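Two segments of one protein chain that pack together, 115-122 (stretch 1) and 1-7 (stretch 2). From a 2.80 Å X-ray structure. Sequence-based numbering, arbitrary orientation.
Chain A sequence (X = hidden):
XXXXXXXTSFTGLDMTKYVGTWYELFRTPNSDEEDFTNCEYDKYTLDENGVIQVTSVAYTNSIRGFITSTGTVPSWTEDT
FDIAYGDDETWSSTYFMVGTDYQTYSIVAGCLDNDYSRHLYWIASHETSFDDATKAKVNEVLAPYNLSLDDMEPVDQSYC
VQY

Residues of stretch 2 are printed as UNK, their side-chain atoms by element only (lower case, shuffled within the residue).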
# COMPACT_ATOMS: atom_id res chain seq x y z
N ASP A 115 -14.94 3.67 5.51
CA ASP A 115 -13.89 4.63 5.23
C ASP A 115 -14.03 5.26 3.85
O ASP A 115 -13.34 4.90 2.89
CB ASP A 115 -12.52 3.94 5.39
CG ASP A 115 -11.37 4.93 5.53
OD1 ASP A 115 -11.58 6.02 6.10
OD2 ASP A 115 -10.25 4.60 5.08
N TYR A 116 -14.94 6.22 3.76
CA TYR A 116 -15.19 6.92 2.51
C TYR A 116 -14.03 7.86 2.27
O TYR A 116 -13.86 8.40 1.18
CB TYR A 116 -16.48 7.74 2.62
CG TYR A 116 -17.70 6.90 2.86
CD1 TYR A 116 -18.62 7.26 3.84
CD2 TYR A 116 -17.96 5.76 2.11
CE1 TYR A 116 -19.77 6.50 4.07
CE2 TYR A 116 -19.10 4.99 2.33
CZ TYR A 116 -20.00 5.37 3.31
OH TYR A 116 -21.12 4.61 3.54
N SER A 117 -13.23 8.04 3.32
CA SER A 117 -12.05 8.91 3.27
C SER A 117 -10.98 8.34 2.34
O SER A 117 -10.36 9.07 1.56
CB SER A 117 -11.48 9.09 4.67
OG SER A 117 -10.33 9.91 4.65
N ARG A 118 -10.81 7.02 2.40
CA ARG A 118 -9.80 6.33 1.60
C ARG A 118 -10.34 5.76 0.28
O ARG A 118 -11.16 4.83 0.27
CB ARG A 118 -9.19 5.20 2.44
CG ARG A 118 -7.72 4.88 2.17
CD ARG A 118 -7.50 4.31 0.79
NE ARG A 118 -6.09 4.04 0.49
CZ ARG A 118 -5.33 3.22 1.20
NH1 ARG A 118 -5.83 2.59 2.25
NH2 ARG A 118 -4.07 3.01 0.83
N HIS A 119 -9.87 6.31 -0.83
CA HIS A 119 -10.28 5.83 -2.13
C HIS A 119 -9.40 4.68 -2.60
O HIS A 119 -8.21 4.62 -2.27
CB HIS A 119 -10.24 6.95 -3.16
CG HIS A 119 -11.25 8.03 -2.92
ND1 HIS A 119 -11.59 8.96 -3.87
CD2 HIS A 119 -12.02 8.29 -1.83
CE1 HIS A 119 -12.53 9.75 -3.39
NE2 HIS A 119 -12.81 9.37 -2.15
N LEU A 120 -9.97 3.77 -3.38
CA LEU A 120 -9.19 2.63 -3.88
C LEU A 120 -9.36 2.52 -5.38
O LEU A 120 -10.49 2.52 -5.88
CB LEU A 120 -9.67 1.32 -3.22
CG LEU A 120 -9.58 1.02 -1.71
CD1 LEU A 120 -8.16 1.08 -1.24
CD2 LEU A 120 -10.38 2.01 -0.94
N TYR A 121 -8.27 2.42 -6.12
CA TYR A 121 -8.38 2.24 -7.58
C TYR A 121 -7.97 0.83 -7.95
O TYR A 121 -7.05 0.29 -7.37
CB TYR A 121 -7.52 3.25 -8.36
CG TYR A 121 -8.00 4.67 -8.23
CD1 TYR A 121 -8.53 5.35 -9.33
CD2 TYR A 121 -7.96 5.33 -7.01
CE1 TYR A 121 -8.99 6.63 -9.22
CE2 TYR A 121 -8.42 6.61 -6.88
CZ TYR A 121 -8.94 7.26 -7.99
OH TYR A 121 -9.36 8.57 -7.88
N TRP A 122 -8.68 0.24 -8.91
CA TRP A 122 -8.39 -1.12 -9.38
C TRP A 122 -8.25 -1.06 -10.89
O TRP A 122 -9.16 -0.65 -11.61
CB TRP A 122 -9.53 -2.05 -8.95
CG TRP A 122 -9.63 -2.28 -7.45
CD1 TRP A 122 -8.80 -3.06 -6.70
CD2 TRP A 122 -10.60 -1.74 -6.54
NE1 TRP A 122 -9.20 -3.04 -5.36
CE2 TRP A 122 -10.30 -2.24 -5.24
CE3 TRP A 122 -11.69 -0.89 -6.68
CZ2 TRP A 122 -11.04 -1.92 -4.11
CZ3 TRP A 122 -12.44 -0.56 -5.53
CH2 TRP A 122 -12.10 -1.08 -4.27
N UNK A 1 -17.81 12.86 1.64
CA UNK A 1 -17.81 12.07 2.91
C UNK A 1 -19.22 11.55 3.26
O UNK A 1 -20.22 11.99 2.67
o UNK A 1 -16.39 11.01 5.23
c UNK A 1 -17.24 12.91 4.06
o UNK A 1 -17.45 12.55 6.40
c UNK A 1 -17.01 12.09 5.32
N UNK A 2 -19.29 10.63 4.22
CA UNK A 2 -20.54 10.01 4.64
C UNK A 2 -21.21 9.31 3.46
O UNK A 2 -22.38 8.93 3.51
c UNK A 2 -21.06 11.50 6.63
c UNK A 2 -21.50 11.05 5.24
o UNK A 2 -20.05 12.22 6.74
o UNK A 2 -21.73 11.13 7.62
N UNK A 3 -20.42 9.14 2.39
CA UNK A 3 -20.84 8.50 1.15
C UNK A 3 -19.60 8.45 0.27
O UNK A 3 -18.76 9.34 0.34
c UNK A 3 -21.90 9.34 0.46
o UNK A 3 -21.37 10.63 0.16
N UNK A 4 -19.48 7.43 -0.57
CA UNK A 4 -18.31 7.31 -1.44
C UNK A 4 -18.39 8.09 -2.76
O UNK A 4 -19.04 7.66 -3.70
c UNK A 4 -18.07 5.83 -1.77
s UNK A 4 -16.54 5.43 -2.68
N UNK A 5 -17.71 9.23 -2.83
CA UNK A 5 -17.70 10.02 -4.05
C UNK A 5 -16.30 10.01 -4.66
O UNK A 5 -15.31 10.30 -3.99
n UNK A 5 -20.82 9.86 -2.24
c UNK A 5 -20.43 10.77 -3.11
c UNK A 5 -19.22 11.59 -2.73
c UNK A 5 -18.10 11.46 -3.74
o UNK A 5 -21.01 10.96 -4.18
N UNK A 6 -16.20 9.66 -5.94
CA UNK A 6 -14.92 9.63 -6.61
C UNK A 6 -15.10 10.27 -7.98
O UNK A 6 -16.05 9.97 -8.72
c UNK A 6 -13.15 8.16 -7.70
c UNK A 6 -14.39 8.17 -6.82
c UNK A 6 -14.04 7.51 -5.49
c UNK A 6 -13.58 6.05 -5.64
N UNK A 7 -14.18 11.17 -8.30
CA UNK A 7 -14.23 11.83 -9.59
C UNK A 7 -14.22 10.77 -10.67
O UNK A 7 -13.88 9.63 -10.43

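Position 1 carries two side-chain carbons, the second bearing two oxygens: a short carboxylate. Its CA-to-CB bond points sideways to stretch 1, yet the end of the side chain comes nearer, and one carboxylate oxygen lies 4.2 Å from Y116 CB. The residue is aspartate, D1. A charged group suits this exposed spot because water can solvate it.

Position 2 repeats the pattern, two carbons with two oxygens on the second. Its CA-to-CB bond points away from stretch 1, and what touches the tyrosine is backbone, with the position's C atom 3.2 Å from Y116 CE1. This is a second aspartate, D2. It is exposed and poorly ordered, as fits an unanchored carboxylate.

Position 3 has one carbon followed by one oxygen. Again the CA-to-CB bond points away and the backbone makes the contact: N lies over one face of the Y116 ring, 3.0 Å from CD1. One carbon and a terminal oxygen identify serine, S3. Its OG donates a hydrogen bond within its own stretch, to D1 O at 3.1 Å.

At position 4 a single carbon is followed by sulfur. The backbone N is 3.5 Å from Y116 CD2, over the same ring face as the preceding N, and CB lies 3.9 Å from that CD2. The residue is cysteine, C4; its side chain is covalently bonded to a group elsewhere in the structure.

Position 5 shows an unbranched run of three carbons, the third carrying one oxygen and one nitrogen. The side chain comes no nearer to stretch 1 than 5.8 Å, from its CB to H119 CE1, while the backbone O approaches H119 CE1 at 2.9 Å. The terminal amide makes it glutamine, Q5, a polar chain suited to an exposed position.

Position 6 has four carbons, forked at the first, with one arm two carbons long. Its CA-to-CB bond points toward stretch 1, and the residue is buried, as suits an aliphatic side chain. The first carbon of the longer arm sits over the H119 ring, 3.6 Å from its centroid, in a CH-pi contact, while the carbon of the one-carbon arm lies 3.8 Å from Y121 OH: this is isoleucine, I6.

Position 7, without side-chain atoms or contacts, is glycine, G7.

The contact thus rests on packing, with no hydrogen bond across it. The Y116 ring lies against the backbone of the irregular chain, and I6 fits against H119 and Y121.

Stretch 2, residues 1-7: DDSCQIG
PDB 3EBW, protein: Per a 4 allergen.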